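Local coordinates for RNA-binding protein RMD9, mitochondrial (Saccharomyces cerevisiae S288C, PDB 7A9X) that binds a dodecameric motif in the 3'-untranslated regions of yeast mitochondrial mRNAs and takes part in their processing or stability, at residues A[53-58]-A[111-116]; A[95-98]-A[102-105]; A[286-291]-A[320-325]. All blocks are in the same frame, centred on the assembly; numbering follows the deposited sequence.

Contact 1 of 3, residues A[53-58]-A[111-116]. With nucleotides of chain B.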
loop_
_atom_site.group_PDB
_atom_site.type_symbol
_atom_site.label_atom_id
_atom_site.label_comp_id
_atom_site.label_asym_id
_atom_site.label_seq_id
_atom_site.Cartn_x
_atom_site.Cartn_y
_atom_site.Cartn_z
ATOM N N SER A 53 20.910 14.441 -12.704
ATOM C CA SER A 53 19.960 14.191 -13.782
ATOM C C SER A 53 18.718 13.480 -13.262
ATOM O O SER A 53 17.589 13.855 -13.600
ATOM C CB SER A 53 20.626 13.371 -14.888
ATOM O OG SER A 53 19.717 13.071 -15.931
ATOM N N ALA A 54 18.908 12.454 -12.430
ATOM C CA ALA A 54 17.775 11.703 -11.912
ATOM C C ALA A 54 17.020 12.478 -10.837
ATOM O O ALA A 54 15.799 12.329 -10.717
ATOM C CB ALA A 54 18.251 10.353 -11.374
ATOM N N LEU A 55 17.718 13.298 -10.045
ATOM C CA LEU A 55 17.025 14.127 -9.063
ATOM C C LEU A 55 16.170 15.185 -9.745
ATOM O O LEU A 55 15.060 15.485 -9.289
ATOM C CB LEU A 55 18.029 14.775 -8.111
ATOM C CG LEU A 55 18.431 13.978 -6.869
ATOM C CD1 LEU A 55 19.495 14.724 -6.079
ATOM C CD2 LEU A 55 17.217 13.692 -5.992
ATOM N N LYS A 56 16.669 15.764 -10.840
ATOM C CA LYS A 56 15.876 16.743 -11.572
ATOM C C LYS A 56 14.665 16.096 -12.226
ATOM O O LYS A 56 13.603 16.723 -12.318
ATOM C CB LYS A 56 16.741 17.441 -12.620
ATOM C CG LYS A 56 16.083 18.650 -13.263
ATOM C CD LYS A 56 17.021 19.334 -14.242
ATOM C CE LYS A 56 16.377 20.567 -14.853
ATOM N NZ LYS A 56 17.264 21.212 -15.859
ATOM N N TYR A 57 14.798 14.845 -12.673
ATOM C CA TYR A 57 13.658 14.138 -13.247
ATOM C C TYR A 57 12.588 13.867 -12.197
ATOM O O TYR A 57 11.391 14.019 -12.469
ATOM C CB TYR A 57 14.128 12.830 -13.889
ATOM C CG TYR A 57 13.011 11.918 -14.363
ATOM C CD1 TYR A 57 12.485 12.039 -15.642
ATOM C CD2 TYR A 57 12.496 10.925 -13.534
ATOM C CE1 TYR A 57 11.471 11.206 -16.080
ATOM C CE2 TYR A 57 11.482 10.087 -13.965
ATOM C CZ TYR A 57 10.973 10.232 -15.239
ATOM O OH TYR A 57 9.965 9.400 -15.671
ATOM N N SER A 58 12.995 13.466 -10.992
ATOM C CA SER A 58 12.039 13.043 -9.977
ATOM C C SER A 58 11.374 14.209 -9.258
ATOM O O SER A 58 10.385 13.993 -8.550
ATOM C CB SER A 58 12.725 12.133 -8.956
ATOM O OG SER A 58 13.829 12.782 -8.350
ATOM N N LEU A 111 22.717 11.412 -3.019
ATOM C CA LEU A 111 22.402 10.029 -3.363
ATOM C C LEU A 111 21.275 9.485 -2.495
ATOM O O LEU A 111 20.367 8.813 -2.998
ATOM C CB LEU A 111 23.647 9.154 -3.226
ATOM C CG LEU A 111 23.445 7.676 -3.561
ATOM C CD1 LEU A 111 22.999 7.517 -5.006
ATOM C CD2 LEU A 111 24.717 6.889 -3.301
ATOM N N ILE A 112 21.319 9.763 -1.188
ATOM C CA ILE A 112 20.268 9.292 -0.288
ATOM C C ILE A 112 18.920 9.875 -0.692
ATOM O O ILE A 112 17.908 9.165 -0.740
ATOM C CB ILE A 112 20.615 9.636 1.172
ATOM C CG1 ILE A 112 21.900 8.929 1.605
ATOM C CG2 ILE A 112 19.467 9.260 2.089
ATOM C CD1 ILE A 112 22.321 9.256 3.023
ATOM N N HIS A 113 18.885 11.178 -0.980
ATOM C CA HIS A 113 17.661 11.804 -1.468
ATOM C C HIS A 113 17.164 11.111 -2.732
ATOM O O HIS A 113 15.963 10.845 -2.877
ATOM C CB HIS A 113 17.912 13.292 -1.720
ATOM C CG HIS A 113 16.700 14.060 -2.150
ATOM N ND1 HIS A 113 16.761 15.383 -2.533
ATOM C CD2 HIS A 113 15.399 13.699 -2.256
ATOM C CE1 HIS A 113 15.552 15.802 -2.860
ATOM N NE2 HIS A 113 14.707 14.800 -2.699
ATOM N N LEU A 114 18.081 10.788 -3.647
ATOM C CA LEU A 114 17.695 10.141 -4.896
ATOM C C LEU A 114 17.069 8.776 -4.641
ATOM O O LEU A 114 16.040 8.437 -5.236
ATOM C CB LEU A 114 18.909 10.012 -5.816
ATOM C CG LEU A 114 18.645 9.325 -7.153
ATOM C CD1 LEU A 114 17.592 10.099 -7.926
ATOM C CD2 LEU A 114 19.931 9.201 -7.955
ATOM N N LEU A 115 17.680 7.977 -3.763
ATOM C CA LEU A 115 17.091 6.693 -3.399
ATOM C C LEU A 115 15.739 6.876 -2.722
ATOM O O LEU A 115 14.843 6.040 -2.886
ATOM C CB LEU A 115 18.046 5.917 -2.489
ATOM C CG LEU A 115 19.426 5.575 -3.058
ATOM C CD1 LEU A 115 20.315 4.965 -1.984
ATOM C CD2 LEU A 115 19.305 4.634 -4.247
ATOM N N HIS A 116 15.572 7.961 -1.961
ATOM C CA HIS A 116 14.269 8.254 -1.378
ATOM C C HIS A 116 13.233 8.505 -2.465
ATOM O O HIS A 116 12.129 7.953 -2.419
ATOM C CB HIS A 116 14.366 9.456 -0.435
ATOM C CG HIS A 116 13.113 9.719 0.341
ATOM N ND1 HIS A 116 12.920 10.870 1.075
ATOM C CD2 HIS A 116 11.990 8.978 0.502
ATOM C CE1 HIS A 116 11.731 10.827 1.652
ATOM N NE2 HIS A 116 11.148 9.690 1.320
ATOM P P A B 6 5.083 12.865 1.763
ATOM O OP1 A B 6 4.335 12.152 2.830
ATOM O OP2 A B 6 6.566 12.794 1.739
ATOM O "O5'" A B 6 4.578 12.363 0.339
ATOM C "C5'" A B 6 3.193 12.299 0.012
ATOM C "C4'" A B 6 2.936 11.303 -1.094
ATOM O "O4'" A B 6 3.492 11.821 -2.335
ATOM C "C3'" A B 6 3.582 9.938 -0.877
ATOM O "O3'" A B 6 2.776 8.919 -1.462
ATOM C "C2'" A B 6 4.893 10.062 -1.648
ATOM O "O2'" A B 6 5.468 8.842 -2.061
ATOM C "C1'" A B 6 4.473 10.926 -2.833
ATOM N N9 A B 6 5.582 11.707 -3.372
ATOM C C8 A B 6 6.231 12.747 -2.756
ATOM N N7 A B 6 7.206 13.250 -3.469
ATOM C C5 A B 6 7.200 12.484 -4.624
ATOM C C6 A B 6 7.998 12.519 -5.776
ATOM N N6 A B 6 8.991 13.393 -5.949
ATOM N N1 A B 6 7.737 11.618 -6.747
ATOM C C2 A B 6 6.739 10.745 -6.565
ATOM N N3 A B 6 5.919 10.613 -5.526
ATOM C C4 A B 6 6.206 11.526 -4.581
ATOM P P A B 4 13.999 18.270 0.115
ATOM O OP1 A B 4 15.086 17.873 1.045
ATOM O OP2 A B 4 13.753 17.470 -1.110
ATOM O "O5'" A B 4 12.615 18.313 0.905
ATOM C "C5'" A B 4 12.463 19.070 2.097
ATOM C "C4'" A B 4 11.049 19.577 2.251
ATOM O "O4'" A B 4 10.803 20.646 1.297
ATOM C "C3'" A B 4 9.943 18.570 1.972
ATOM O "O3'" A B 4 9.682 17.712 3.069
ATOM C "C2'" A B 4 8.767 19.466 1.604
ATOM O "O2'" A B 4 8.176 20.027 2.767
ATOM C "C1'" A B 4 9.472 20.579 0.829
ATOM N N9 A B 4 9.503 20.282 -0.613
ATOM C C8 A B 4 10.586 19.919 -1.376
ATOM N N7 A B 4 10.291 19.702 -2.635
ATOM C C5 A B 4 8.923 19.931 -2.703
ATOM C C6 A B 4 8.003 19.868 -3.766
ATOM N N6 A B 4 8.336 19.541 -5.017
ATOM N N1 A B 4 6.711 20.158 -3.498
ATOM C C2 A B 4 6.373 20.487 -2.244
ATOM N N3 A B 4 7.145 20.581 -1.162
ATOM C C4 A B 4 8.423 20.288 -1.464
#
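The RNA-binding surface that precedes the inferred PPR repeats is partly built where Ala54 and Leu55 of helix 52-59 pack on His113 and Leu114 of helix 105-128. Leu55 puts its CD2 methyl over the middle of the His113 imidazole, a CH-pi contact with CD2 3.9 Å from the ring centroid and 12° off the normal. The same Leu55 CD2 reaches the Leu114 backbone, 3.7 Å from CA. Leu114 holds CG anti to its own N (chi1 179°), which carries CD1 across to Ala54 CB at 3.5 Å. OP2 of A4 of chain B approaches the His113 ring obliquely, 3.0 Å from CE1, and the ring stacks with His173. His113 ND1 is engaged by Tyr169 OH. Replacing His113 with an alanine would probably leave the Leu55 methyl without the ring it rests on and the Tyr169 hydroxyl without its mate. Near the end of helix 52-59, Ser58 O accepts a hydrogen bond from N6 of A6 of chain B at 3.0 Å, consistent with the backbone sensing the amino group. The helix axes pass 9.8 Å apart at 42°; helix 78-97 lies against Ala54, while helices 151-161 and 168-180 pack on helix 105-128.

Contact 2 of 3, residues A[95-98]-A[102-105]; sequences YSLR and DFNA
One face of the Phe103 ring takes the Leu97 CB, which stands 3.5 Å above the ring plane, shifted from the centre toward the rim; this CH-pi contact measures 3.8 Å from Leu97 CB to the ring centroid. The two side chains cross at about a right angle, and Leu97 CD1 adds a second touch at 3.7 Å from Phe103 CE1. Arg98 CA comes to the same ring obliquely, and Phe47 of helix 41-48 meets it edge-to-face. A separate flat pair forms within 95-98: Tyr95 presents its ring edge to the guanidinium face of Arg98, with Tyr95 CD1 3.7 Å above the centre of that group. The salt bridge from Arg98 NH2 to Asp158 is its main polar hold; the bond from NE to Tyr95 O is weak. Phe103 swings its CG away from its backbone N (chi1 -152°), which lays the ring under Leu97; its CB is tight against Leu97 O at 3.2 Å. Phe103 is the centre of an inverse gamma turn, and Asn104 is the N-cap of helix 105-128, its OD1 bonded to Arg107 N. The arrangement is that of a short connection between consecutive helices, in which an aromatic side chain folds back onto the end of the first.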
loop_
_atom_site.group_PDB
_atom_site.type_symbol
_atom_site.label_atom_id
_atom_site.label_comp_id
_atom_site.label_asym_id
_atom_site.label_seq_id
_atom_site.Cartn_x
_atom_site.Cartn_y
_atom_site.Cartn_z
ATOM N N TYR A 95 30.012 2.580 -4.421
ATOM C CA TYR A 95 30.893 1.602 -3.791
ATOM C C TYR A 95 32.350 1.833 -4.169
ATOM O O TYR A 95 33.252 1.447 -3.417
ATOM C CB TYR A 95 30.453 0.188 -4.166
ATOM C CG TYR A 95 29.069 -0.155 -3.662
ATOM C CD1 TYR A 95 28.816 -0.269 -2.301
ATOM C CD2 TYR A 95 28.016 -0.364 -4.544
ATOM C CE1 TYR A 95 27.555 -0.579 -1.830
ATOM C CE2 TYR A 95 26.747 -0.675 -4.084
ATOM C CZ TYR A 95 26.524 -0.781 -2.725
ATOM O OH TYR A 95 25.268 -1.092 -2.256
ATOM N N SER A 96 32.597 2.462 -5.318
ATOM C CA SER A 96 33.945 2.846 -5.717
ATOM C C SER A 96 34.345 4.198 -5.136
ATOM O O SER A 96 35.499 4.387 -4.735
ATOM C CB SER A 96 34.048 2.888 -7.244
ATOM O OG SER A 96 35.280 3.457 -7.656
ATOM N N LEU A 97 33.410 5.147 -5.088
ATOM C CA LEU A 97 33.721 6.500 -4.648
ATOM C C LEU A 97 33.721 6.660 -3.134
ATOM O O LEU A 97 34.146 7.710 -2.644
ATOM C CB LEU A 97 32.733 7.490 -5.263
ATOM C CG LEU A 97 32.920 7.777 -6.750
ATOM C CD1 LEU A 97 31.851 8.736 -7.244
ATOM C CD2 LEU A 97 34.308 8.339 -7.004
ATOM N N ARG A 98 33.253 5.661 -2.381
ATOM C CA ARG A 98 33.286 5.771 -0.927
ATOM C C ARG A 98 34.705 5.698 -0.378
ATOM O O ARG A 98 34.933 6.102 0.767
ATOM C CB ARG A 98 32.416 4.688 -0.288
ATOM C CG ARG A 98 32.792 3.261 -0.652
ATOM C CD ARG A 98 31.999 2.275 0.194
ATOM N NE ARG A 98 32.133 0.898 -0.267
ATOM C CZ ARG A 98 31.542 -0.142 0.314
ATOM N NH1 ARG A 98 31.715 -1.364 -0.170
ATOM N NH2 ARG A 98 30.778 0.042 1.382
ATOM N N ASP A 102 37.257 12.961 -1.622
ATOM C CA ASP A 102 36.417 14.008 -2.187
ATOM C C ASP A 102 34.947 13.612 -2.263
ATOM O O ASP A 102 34.152 14.338 -2.872
ATOM C CB ASP A 102 36.921 14.393 -3.579
ATOM C CG ASP A 102 38.316 14.980 -3.549
ATOM O OD1 ASP A 102 38.865 15.150 -2.441
ATOM O OD2 ASP A 102 38.863 15.269 -4.634
ATOM N N PHE A 103 34.574 12.479 -1.672
ATOM C CA PHE A 103 33.178 12.052 -1.618
ATOM C C PHE A 103 32.516 12.691 -0.395
ATOM O O PHE A 103 32.218 12.049 0.613
ATOM C CB PHE A 103 33.090 10.532 -1.592
ATOM C CG PHE A 103 31.830 9.989 -2.191
ATOM C CD1 PHE A 103 31.479 10.299 -3.492
ATOM C CD2 PHE A 103 31.001 9.158 -1.457
ATOM C CE1 PHE A 103 30.318 9.801 -4.049
ATOM C CE2 PHE A 103 29.840 8.656 -2.008
ATOM C CZ PHE A 103 29.497 8.976 -3.305
ATOM N N ASN A 104 32.293 13.999 -0.516
ATOM C CA ASN A 104 31.850 14.824 0.596
ATOM C C ASN A 104 30.452 14.415 1.067
ATOM O O ASN A 104 29.786 13.555 0.482
ATOM C CB ASN A 104 31.862 16.300 0.197
ATOM C CG ASN A 104 31.102 16.564 -1.094
ATOM O OD1 ASN A 104 30.449 15.674 -1.635
ATOM N ND2 ASN A 104 31.181 17.795 -1.586
ATOM N N ALA A 105 30.009 15.058 2.150
ATOM C CA ALA A 105 28.679 14.785 2.678
ATOM C C ALA A 105 27.591 15.200 1.698
ATOM O O ALA A 105 26.492 14.635 1.715
ATOM C CB ALA A 105 28.489 15.500 4.016
#

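Contact 3 of 3, residues A[286-291]-A[320-325]; sequences THLSFI and VSTVNS. With nucleotides of chain B.
Thr322 OG1, bonded to Gln319 NE2 just ahead of its own segment, lies at the same time against the Leu288 side chain, 3.7 Å from CB and 3.9 Å from CD1. No hydrogen bond joins 286-291 to 320-325, and Thr322 carries nearly the whole contact from its side. Both of its branches face helix 281-292; with OG1 at chi1 -55°, CG2 is anti to the backbone N, and this torsion puts the methyl at Leu288 O, 3.2 Å away, and at Ile291 CB, 3.7 Å away, with Ile291 CG2 equally near. Thr322 crosses both Leu288 and Ile291 at about a right angle. Ser325 OG, one turn on, reaches Gly292 O and so adds a polar tie between the helices. Helix 320-334 also touches the RNA: Val320 CG1 packs 3.2 Å from O3' of A7 of chain B, and Ser321 CB is 3.3 Å from OP2 of C8 of chain B. The segments fall in the inferred repeats PPR4 and PPR5. The chemistry divides within one residue: OG1 accepts from Gln319 NE2, and the methyl is apolar filling between neighbouring repeats, while the residues just before it line the RNA.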
loop_
_atom_site.group_PDB
_atom_site.type_symbol
_atom_site.label_atom_id
_atom_site.label_comp_id
_atom_site.label_asym_id
_atom_site.label_seq_id
_atom_site.Cartn_x
_atom_site.Cartn_y
_atom_site.Cartn_z
ATOM N N THR A 286 1.319 18.134 7.936
ATOM C CA THR A 286 0.612 18.480 9.165
ATOM C C THR A 286 -0.893 18.524 8.941
ATOM O O THR A 286 -1.656 17.956 9.731
ATOM C CB THR A 286 1.120 19.815 9.713
ATOM O OG1 THR A 286 1.114 20.795 8.670
ATOM C CG2 THR A 286 2.529 19.659 10.251
ATOM N N HIS A 287 -1.337 19.180 7.865
ATOM C CA HIS A 287 -2.764 19.232 7.558
ATOM C C HIS A 287 -3.355 17.830 7.473
ATOM O O HIS A 287 -4.374 17.534 8.108
ATOM C CB HIS A 287 -2.993 19.999 6.255
ATOM C CG HIS A 287 -4.430 20.315 5.975
ATOM N ND1 HIS A 287 -4.865 21.588 5.677
ATOM C CD2 HIS A 287 -5.528 19.522 5.928
ATOM C CE1 HIS A 287 -6.170 21.569 5.470
ATOM N NE2 HIS A 287 -6.597 20.328 5.617
ATOM N N LEU A 288 -2.716 16.946 6.701
ATOM C CA LEU A 288 -3.196 15.571 6.606
ATOM C C LEU A 288 -3.137 14.861 7.953
ATOM O O LEU A 288 -3.968 13.988 8.229
ATOM C CB LEU A 288 -2.388 14.797 5.564
ATOM C CG LEU A 288 -2.549 15.239 4.110
ATOM C CD1 LEU A 288 -1.642 14.423 3.201
ATOM C CD2 LEU A 288 -4.000 15.122 3.668
ATOM N N SER A 289 -2.172 15.219 8.803
ATOM C CA SER A 289 -2.105 14.622 10.133
ATOM C C SER A 289 -3.335 14.979 10.964
ATOM O O SER A 289 -3.841 14.143 11.721
ATOM C CB SER A 289 -0.823 15.058 10.841
ATOM O OG SER A 289 -0.682 14.396 12.085
ATOM N N PHE A 290 -3.838 16.212 10.829
ATOM C CA PHE A 290 -5.062 16.581 11.536
ATOM C C PHE A 290 -6.247 15.742 11.080
ATOM O O PHE A 290 -7.174 15.499 11.860
ATOM C CB PHE A 290 -5.376 18.066 11.339
ATOM C CG PHE A 290 -4.583 18.984 12.222
ATOM C CD1 PHE A 290 -4.900 19.123 13.566
ATOM C CD2 PHE A 290 -3.533 19.726 11.705
ATOM C CE1 PHE A 290 -4.174 19.976 14.381
ATOM C CE2 PHE A 290 -2.803 20.579 12.515
ATOM C CZ PHE A 290 -3.125 20.705 13.854
ATOM N N ILE A 291 -6.233 15.293 9.827
ATOM C CA ILE A 291 -7.359 14.541 9.287
ATOM C C ILE A 291 -7.293 13.083 9.720
ATOM O O ILE A 291 -8.282 12.518 10.201
ATOM C CB ILE A 291 -7.391 14.670 7.754
ATOM C CG1 ILE A 291 -7.587 16.130 7.352
ATOM C CG2 ILE A 291 -8.477 13.782 7.158
ATOM C CD1 ILE A 291 -7.591 16.346 5.859
ATOM N N VAL A 320 -5.256 9.268 -0.007
ATOM C CA VAL A 320 -6.267 8.265 0.311
ATOM C C VAL A 320 -5.930 7.534 1.606
ATOM O O VAL A 320 -6.834 7.143 2.353
ATOM C CB VAL A 320 -6.459 7.290 -0.869
ATOM C CG1 VAL A 320 -5.288 6.326 -0.993
ATOM C CG2 VAL A 320 -7.770 6.528 -0.718
ATOM N N SER A 321 -4.640 7.351 1.907
ATOM C CA SER A 321 -4.262 6.765 3.190
ATOM C C SER A 321 -4.785 7.606 4.347
ATOM O O SER A 321 -5.254 7.070 5.357
ATOM C CB SER A 321 -2.744 6.617 3.275
ATOM O OG SER A 321 -2.095 7.858 3.047
ATOM N N THR A 322 -4.717 8.932 4.207
ATOM C CA THR A 322 -5.271 9.829 5.214
ATOM C C THR A 322 -6.787 9.702 5.294
ATOM O O THR A 322 -7.363 9.715 6.389
ATOM C CB THR A 322 -4.871 11.267 4.893
ATOM O OG1 THR A 322 -3.446 11.351 4.769
ATOM C CG2 THR A 322 -5.340 12.206 5.983
ATOM N N VAL A 323 -7.451 9.577 4.142
ATOM C CA VAL A 323 -8.903 9.429 4.133
ATOM C C VAL A 323 -9.311 8.094 4.746
ATOM O O VAL A 323 -10.256 8.027 5.543
ATOM C CB VAL A 323 -9.440 9.588 2.699
ATOM C CG1 VAL A 323 -10.951 9.467 2.677
ATOM C CG2 VAL A 323 -9.004 10.923 2.129
ATOM N N ASN A 324 -8.605 7.015 4.391
ATOM C CA ASN A 324 -8.925 5.698 4.936
ATOM C C ASN A 324 -8.816 5.684 6.454
ATOM O O ASN A 324 -9.683 5.131 7.143
ATOM C CB ASN A 324 -8.002 4.636 4.334
ATOM C CG ASN A 324 -8.235 4.427 2.854
ATOM O OD1 ASN A 324 -9.320 4.701 2.337
ATOM N ND2 ASN A 324 -7.216 3.930 2.161
ATOM N N SER A 325 -7.750 6.279 6.996
ATOM C CA SER A 325 -7.592 6.338 8.445
ATOM C C SER A 325 -8.708 7.153 9.086
ATOM O O SER A 325 -9.197 6.804 10.168
ATOM C CB SER A 325 -6.226 6.926 8.797
ATOM O OG SER A 325 -6.106 7.135 10.193
ATOM P P A B 7 2.760 7.449 -0.814
ATOM O OP1 A B 7 3.130 7.575 0.618
ATOM O OP2 A B 7 3.545 6.541 -1.692
ATOM O "O5'" A B 7 1.233 7.013 -0.914
ATOM C "C5'" A B 7 0.365 7.045 0.215
ATOM C "C4'" A B 7 -1.053 6.694 -0.174
ATOM O "O4'" A B 7 -1.690 7.862 -0.758
ATOM C "C3'" A B 7 -1.180 5.585 -1.216
ATOM O "O3'" A B 7 -2.415 4.897 -1.025
ATOM C "C2'" A B 7 -1.248 6.373 -2.518
ATOM O "O2'" A B 7 -1.825 5.679 -3.602
ATOM C "C1'" A B 7 -2.081 7.577 -2.091
ATOM N N9 A B 7 -1.849 8.777 -2.898
ATOM C C8 A B 7 -0.653 9.224 -3.400
ATOM N N7 A B 7 -0.757 10.334 -4.089
ATOM C C5 A B 7 -2.112 10.635 -4.037
ATOM C C6 A B 7 -2.870 11.691 -4.573
ATOM N N6 A B 7 -2.352 12.684 -5.299
ATOM N N1 A B 7 -4.199 11.694 -4.332
ATOM C C2 A B 7 -4.722 10.701 -3.602
ATOM N N3 A B 7 -4.115 9.656 -3.047
ATOM C C4 A B 7 -2.797 9.682 -3.305
ATOM P P C B 8 -2.480 3.571 -0.118
ATOM O OP1 C B 8 -3.586 2.729 -0.640
ATOM O OP2 C B 8 -2.475 3.969 1.312
ATOM O "O5'" C B 8 -1.088 2.851 -0.400
ATOM C "C5'" C B 8 -0.876 2.076 -1.573
ATOM C "C4'" C B 8 -0.008 0.880 -1.278
ATOM O "O4'" C B 8 1.356 1.319 -1.015
ATOM C "C3'" C B 8 -0.440 0.055 -0.061
ATOM O "O3'" C B 8 -0.315 -1.340 -0.329
ATOM C "C2'" C B 8 0.556 0.470 1.018
ATOM O "O2'" C B 8 0.793 -0.505 2.010
ATOM C "C1'" C B 8 1.810 0.755 0.198
ATOM N N1 C B 8 2.723 1.699 0.858
ATOM C C2 C B 8 4.045 1.318 1.114
ATOM O O2 C B 8 4.442 0.203 0.748
ATOM N N3 C B 8 4.868 2.187 1.747
ATOM C C4 C B 8 4.417 3.382 2.130
ATOM N N4 C B 8 5.269 4.204 2.748
ATOM C C5 C B 8 3.073 3.788 1.893
ATOM C C6 C B 8 2.267 2.921 1.267
#

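How the contacts relate
After helix 41-48 the chain enters helix 52-59, whose segment 53-58 waits for its partner until helix 105-128; contact 1 closes that loop of 52 residues. Nested inside it, contact 2 closes the much shorter connection between helices 78-97 and 105-128. It lies at the turn leading into helix 105-128, which then carries segment 111-116 of contact 1. Their centres lie about 17 Å apart, with nearest atoms about 5 Å apart and no touch. Contact 3 opens only after both have closed, joining the inferred repeats PPR4 and PPR5; its centre is about 26 Å from that of contact 1. Contacts 1 and 3 both meet the RNA.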